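Local atomic coordinates of hypothetical protein (Chlorobium tepidum, PDB entry 2HR2), a protein that is of unknown function but adopts a TPR-like alpha-alpha superhelix, an architecture that in relatives often serves as a scaffold for binding other proteins. Residues F73-L84 with A104-L115. Residues are numbered along the deposited sequence; the frame is centred on the assembly and turned at random.
Sequences FDEALHSADKAL and AVYSRALALDGL
Arg108 reaches over to Asp81 and makes the one hydrogen bond between segments 73-84 and 104-115: NE donates to OD1 of Asp81 at 2.9 Å, within a salt bridge. The oxygen receives it on its syn lone pair and lies near the guanidinium plane, yet the bond is bent, with an N-H...O angle of 143°, and the carboxylate and guanidinium planes are turned 41° apart. Arg108 leaves its helix with CG opposite the backbone N and stays extended to NE, which carries the side chain as a knob among Leu77, Ala80, Asp81 and Leu84. CD1 of Leu77 flanks CG of Arg108 at 3.8 Å, and CD1 of Leu84 lies against CD of Arg108. Farther out, NH1 has a long, weak ion pair with Glu124.

Helices 73-90 and 97-114 follow each other in the alpha-alpha superhelix and pack antiparallel, the axes of their local segments 8.5 Å apart at 147°, as in a TPR-like array. Alanines permit this closeness: CB of Ala111 lies 3.6 Å from O of Phe73, a carbonyl already bonded to N of Leu77 within its own helix. Likewise, O of Ala104, which CB of Ala80 approaches, accepts from N of Arg108. The hydroxyl of Ser107 bonds to the carbonyl of Ser103.

Toward the start of 73-84 and the end of 104-115, the Phe73 ring lies against Gly114, whose CA sits over one face in a CH-pi contact, 3.8 Å from the ring centroid. Leu115 lays CG against CB of Phe73 and brings CD1 to 3.7 Å from CD2 of Leu77.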
loop_
_atom_site.group_PDB
_atom_site.type_symbol
_atom_site.label_atom_id
_atom_site.label_comp_id
_atom_site.label_asym_id
_atom_site.label_seq_id
_atom_site.Cartn_x
_atom_site.Cartn_y
_atom_site.Cartn_z
ATOM N N PHE A 73 12.999 4.352 -0.983
ATOM C CA PHE A 73 12.190 4.273 -2.199
ATOM C C PHE A 73 12.343 3.033 -3.071
ATOM O O PHE A 73 11.366 2.601 -3.690
ATOM C CB PHE A 73 12.391 5.532 -3.046
ATOM C CG PHE A 73 12.012 6.805 -2.337
ATOM C CD1 PHE A 73 10.700 7.032 -1.944
ATOM C CD2 PHE A 73 12.964 7.787 -2.086
ATOM C CE1 PHE A 73 10.338 8.210 -1.299
ATOM C CE2 PHE A 73 12.614 8.967 -1.445
ATOM C CZ PHE A 73 11.297 9.180 -1.051
ATOM N N ASP A 74 13.542 2.467 -3.140
ATOM C CA ASP A 74 13.740 1.284 -3.966
ATOM C C ASP A 74 12.895 0.122 -3.429
ATOM O O ASP A 74 12.158 -0.509 -4.184
ATOM C CB ASP A 74 15.214 0.905 -4.047
ATOM C CG ASP A 74 15.517 -0.019 -5.220
ATOM O OD1 ASP A 74 14.596 -0.337 -6.008
ATOM O OD2 ASP A 74 16.691 -0.420 -5.364
ATOM N N GLU A 75 12.985 -0.136 -2.127
ATOM C CA GLU A 75 12.198 -1.202 -1.504
ATOM C C GLU A 75 10.704 -0.895 -1.549
ATOM O O GLU A 75 9.886 -1.801 -1.691
ATOM C CB GLU A 75 12.640 -1.438 -0.058
ATOM C CG GLU A 75 14.082 -1.937 0.090
ATOM C CD GLU A 75 14.496 -2.174 1.544
ATOM O OE1 GLU A 75 13.640 -2.042 2.455
ATOM O OE2 GLU A 75 15.685 -2.499 1.771
ATOM N N ALA A 76 10.353 0.382 -1.414
ATOM C CA ALA A 76 8.954 0.814 -1.464
ATOM C C ALA A 76 8.335 0.512 -2.823
ATOM O O ALA A 76 7.220 -0.013 -2.902
ATOM C CB ALA A 76 8.842 2.303 -1.153
ATOM N N LEU A 77 9.067 0.836 -3.884
ATOM C CA LEU A 77 8.605 0.600 -5.244
ATOM C C LEU A 77 8.292 -0.870 -5.476
ATOM O O LEU A 77 7.249 -1.201 -6.041
ATOM C CB LEU A 77 9.664 1.071 -6.248
ATOM C CG LEU A 77 9.358 0.904 -7.737
ATOM C CD1 LEU A 77 8.047 1.567 -8.106
ATOM C CD2 LEU A 77 10.488 1.483 -8.557
ATOM N N HIS A 78 9.192 -1.746 -5.036
ATOM C CA HIS A 78 8.998 -3.186 -5.216
ATOM C C HIS A 78 7.816 -3.730 -4.420
ATOM O O HIS A 78 7.086 -4.589 -4.908
ATOM C CB HIS A 78 10.297 -3.965 -5.005
ATOM C CG HIS A 78 11.200 -3.897 -6.200
ATOM N ND1 HIS A 78 11.106 -4.787 -7.251
ATOM C CD2 HIS A 78 12.151 -3.000 -6.554
ATOM C CE1 HIS A 78 11.987 -4.466 -8.181
ATOM N NE2 HIS A 78 12.634 -3.384 -7.783
ATOM N N SER A 79 7.601 -3.203 -3.221
ATOM C CA SER A 79 6.478 -3.639 -2.413
ATOM C C SER A 79 5.164 -3.170 -3.043
ATOM O O SER A 79 4.205 -3.934 -3.110
ATOM C CB SER A 79 6.610 -3.132 -0.985
ATOM O OG SER A 79 5.614 -3.712 -0.170
ATOM N N ALA A 80 5.128 -1.926 -3.517
ATOM C CA ALA A 80 3.932 -1.396 -4.169
ATOM C C ALA A 80 3.593 -2.191 -5.438
ATOM O O ALA A 80 2.426 -2.486 -5.688
ATOM C CB ALA A 80 4.103 0.073 -4.488
ATOM N N ASP A 81 4.604 -2.546 -6.229
ATOM C CA ASP A 81 4.379 -3.338 -7.442
ATOM C C ASP A 81 3.758 -4.696 -7.128
ATOM O O ASP A 81 2.890 -5.158 -7.868
ATOM C CB ASP A 81 5.680 -3.538 -8.232
ATOM C CG ASP A 81 6.175 -2.262 -8.891
ATOM O OD1 ASP A 81 5.383 -1.304 -9.015
ATOM O OD2 ASP A 81 7.355 -2.225 -9.303
ATOM N N LYS A 82 4.201 -5.333 -6.045
ATOM C CA LYS A 82 3.639 -6.625 -5.645
ATOM C C LYS A 82 2.171 -6.481 -5.231
ATOM O O LYS A 82 1.361 -7.364 -5.503
ATOM C CB LYS A 82 4.494 -7.321 -4.571
ATOM C CG LYS A 82 5.818 -7.884 -5.130
ATOM C CD LYS A 82 6.567 -8.771 -4.140
ATOM N N ALA A 83 1.819 -5.364 -4.604
ATOM C CA ALA A 83 0.427 -5.113 -4.230
ATOM C C ALA A 83 -0.424 -4.834 -5.467
ATOM O O ALA A 83 -1.537 -5.349 -5.596
ATOM C CB ALA A 83 0.335 -3.948 -3.260
ATOM N N LEU A 84 0.109 -4.025 -6.378
ATOM C CA LEU A 84 -0.599 -3.664 -7.601
ATOM C C LEU A 84 -0.792 -4.843 -8.554
ATOM O O LEU A 84 -1.758 -4.861 -9.319
ATOM C CB LEU A 84 0.116 -2.508 -8.298
ATOM C CG LEU A 84 0.109 -1.193 -7.512
ATOM C CD1 LEU A 84 1.091 -0.194 -8.104
ATOM C CD2 LEU A 84 -1.292 -0.593 -7.440
ATOM N N ALA A 104 -1.432 2.083 -2.620
ATOM C CA ALA A 104 -0.331 1.457 -3.349
ATOM C C ALA A 104 0.086 2.258 -4.581
ATOM O O ALA A 104 1.274 2.356 -4.886
ATOM C CB ALA A 104 -0.704 0.040 -3.747
ATOM N N VAL A 105 -0.892 2.823 -5.284
ATOM C CA VAL A 105 -0.623 3.639 -6.469
ATOM C C VAL A 105 0.100 4.920 -6.041
ATOM O O VAL A 105 1.033 5.363 -6.707
ATOM C CB VAL A 105 -1.934 3.959 -7.241
ATOM C CG1 VAL A 105 -1.687 4.877 -8.424
ATOM C CG2 VAL A 105 -2.579 2.683 -7.738
ATOM N N TYR A 106 -0.337 5.495 -4.923
ATOM C CA TYR A 106 0.269 6.698 -4.373
ATOM C C TYR A 106 1.698 6.422 -3.927
ATOM O O TYR A 106 2.595 7.203 -4.228
ATOM C CB TYR A 106 -0.578 7.208 -3.215
ATOM C CG TYR A 106 -0.090 8.489 -2.585
ATOM C CD1 TYR A 106 -0.100 9.683 -3.299
ATOM C CD2 TYR A 106 0.331 8.517 -1.261
ATOM C CE1 TYR A 106 0.328 10.865 -2.719
ATOM C CE2 TYR A 106 0.761 9.686 -0.681
ATOM C CZ TYR A 106 0.757 10.859 -1.410
ATOM O OH TYR A 106 1.175 12.028 -0.815
ATOM N N SER A 107 1.908 5.310 -3.227
ATOM C CA SER A 107 3.251 4.907 -2.805
ATOM C C SER A 107 4.179 4.740 -4.010
ATOM O O SER A 107 5.343 5.143 -3.965
ATOM C CB SER A 107 3.207 3.591 -2.013
ATOM O OG SER A 107 2.537 3.727 -0.771
ATOM N N ARG A 108 3.660 4.143 -5.082
ATOM C CA ARG A 108 4.438 3.940 -6.292
ATOM C C ARG A 108 4.854 5.270 -6.900
ATOM O O ARG A 108 5.990 5.416 -7.351
ATOM C CB ARG A 108 3.654 3.123 -7.317
ATOM C CG ARG A 108 4.461 2.811 -8.564
ATOM C CD ARG A 108 3.850 1.701 -9.381
ATOM N NE ARG A 108 4.818 1.219 -10.364
ATOM C CZ ARG A 108 5.015 1.749 -11.564
ATOM N NH1 ARG A 108 4.332 2.807 -11.978
ATOM N NH2 ARG A 108 5.927 1.214 -12.354
ATOM N N ALA A 109 3.933 6.231 -6.913
ATOM C CA ALA A 109 4.227 7.559 -7.442
ATOM C C ALA A 109 5.327 8.232 -6.619
ATOM O O ALA A 109 6.278 8.770 -7.183
ATOM C CB ALA A 109 2.977 8.414 -7.453
ATOM N N LEU A 110 5.198 8.182 -5.290
ATOM C CA LEU A 110 6.201 8.761 -4.393
ATOM C C LEU A 110 7.559 8.089 -4.554
ATOM O O LEU A 110 8.588 8.756 -4.500
ATOM C CB LEU A 110 5.776 8.645 -2.928
ATOM C CG LEU A 110 4.545 9.402 -2.425
ATOM C CD1 LEU A 110 4.271 9.037 -0.966
ATOM C CD2 LEU A 110 4.707 10.907 -2.591
ATOM N N ALA A 111 7.554 6.771 -4.737
ATOM C CA ALA A 111 8.788 6.012 -4.898
ATOM C C ALA A 111 9.496 6.371 -6.199
ATOM O O ALA A 111 10.696 6.635 -6.200
ATOM C CB ALA A 111 8.505 4.518 -4.839
ATOM N N LEU A 112 8.749 6.376 -7.300
ATOM C CA LEU A 112 9.304 6.740 -8.600
ATOM C C LEU A 112 9.868 8.152 -8.568
ATOM O O LEU A 112 10.934 8.412 -9.120
ATOM C CB LEU A 112 8.233 6.649 -9.689
ATOM C CG LEU A 112 7.770 5.244 -10.071
ATOM C CD1 LEU A 112 6.479 5.300 -10.871
ATOM C CD2 LEU A 112 8.861 4.499 -10.838
ATOM N N ASP A 113 9.148 9.053 -7.908
ATOM C CA ASP A 113 9.566 10.443 -7.789
ATOM C C ASP A 113 10.851 10.532 -6.957
ATOM O O ASP A 113 11.796 11.234 -7.331
ATOM C CB ASP A 113 8.438 11.255 -7.155
ATOM C CG ASP A 113 8.687 12.754 -7.183
ATOM O OD1 ASP A 113 9.659 13.205 -7.825
ATOM O OD2 ASP A 113 7.882 13.484 -6.562
ATOM N N GLY A 114 10.886 9.797 -5.848
ATOM C CA GLY A 114 12.060 9.756 -4.976
ATOM C C GLY A 114 13.308 9.181 -5.634
ATOM O O GLY A 114 14.424 9.526 -5.257
ATOM N N LEU A 115 13.116 8.303 -6.616
ATOM C CA LEU A 115 14.219 7.700 -7.363
ATOM C C LEU A 115 14.647 8.545 -8.569
ATOM O O LEU A 115 15.530 8.144 -9.323
ATOM C CB LEU A 115 13.823 6.296 -7.832
ATOM C CG LEU A 115 13.591 5.262 -6.725
ATOM C CD1 LEU A 115 12.880 4.041 -7.277
ATOM C CD2 LEU A 115 14.900 4.875 -6.049
#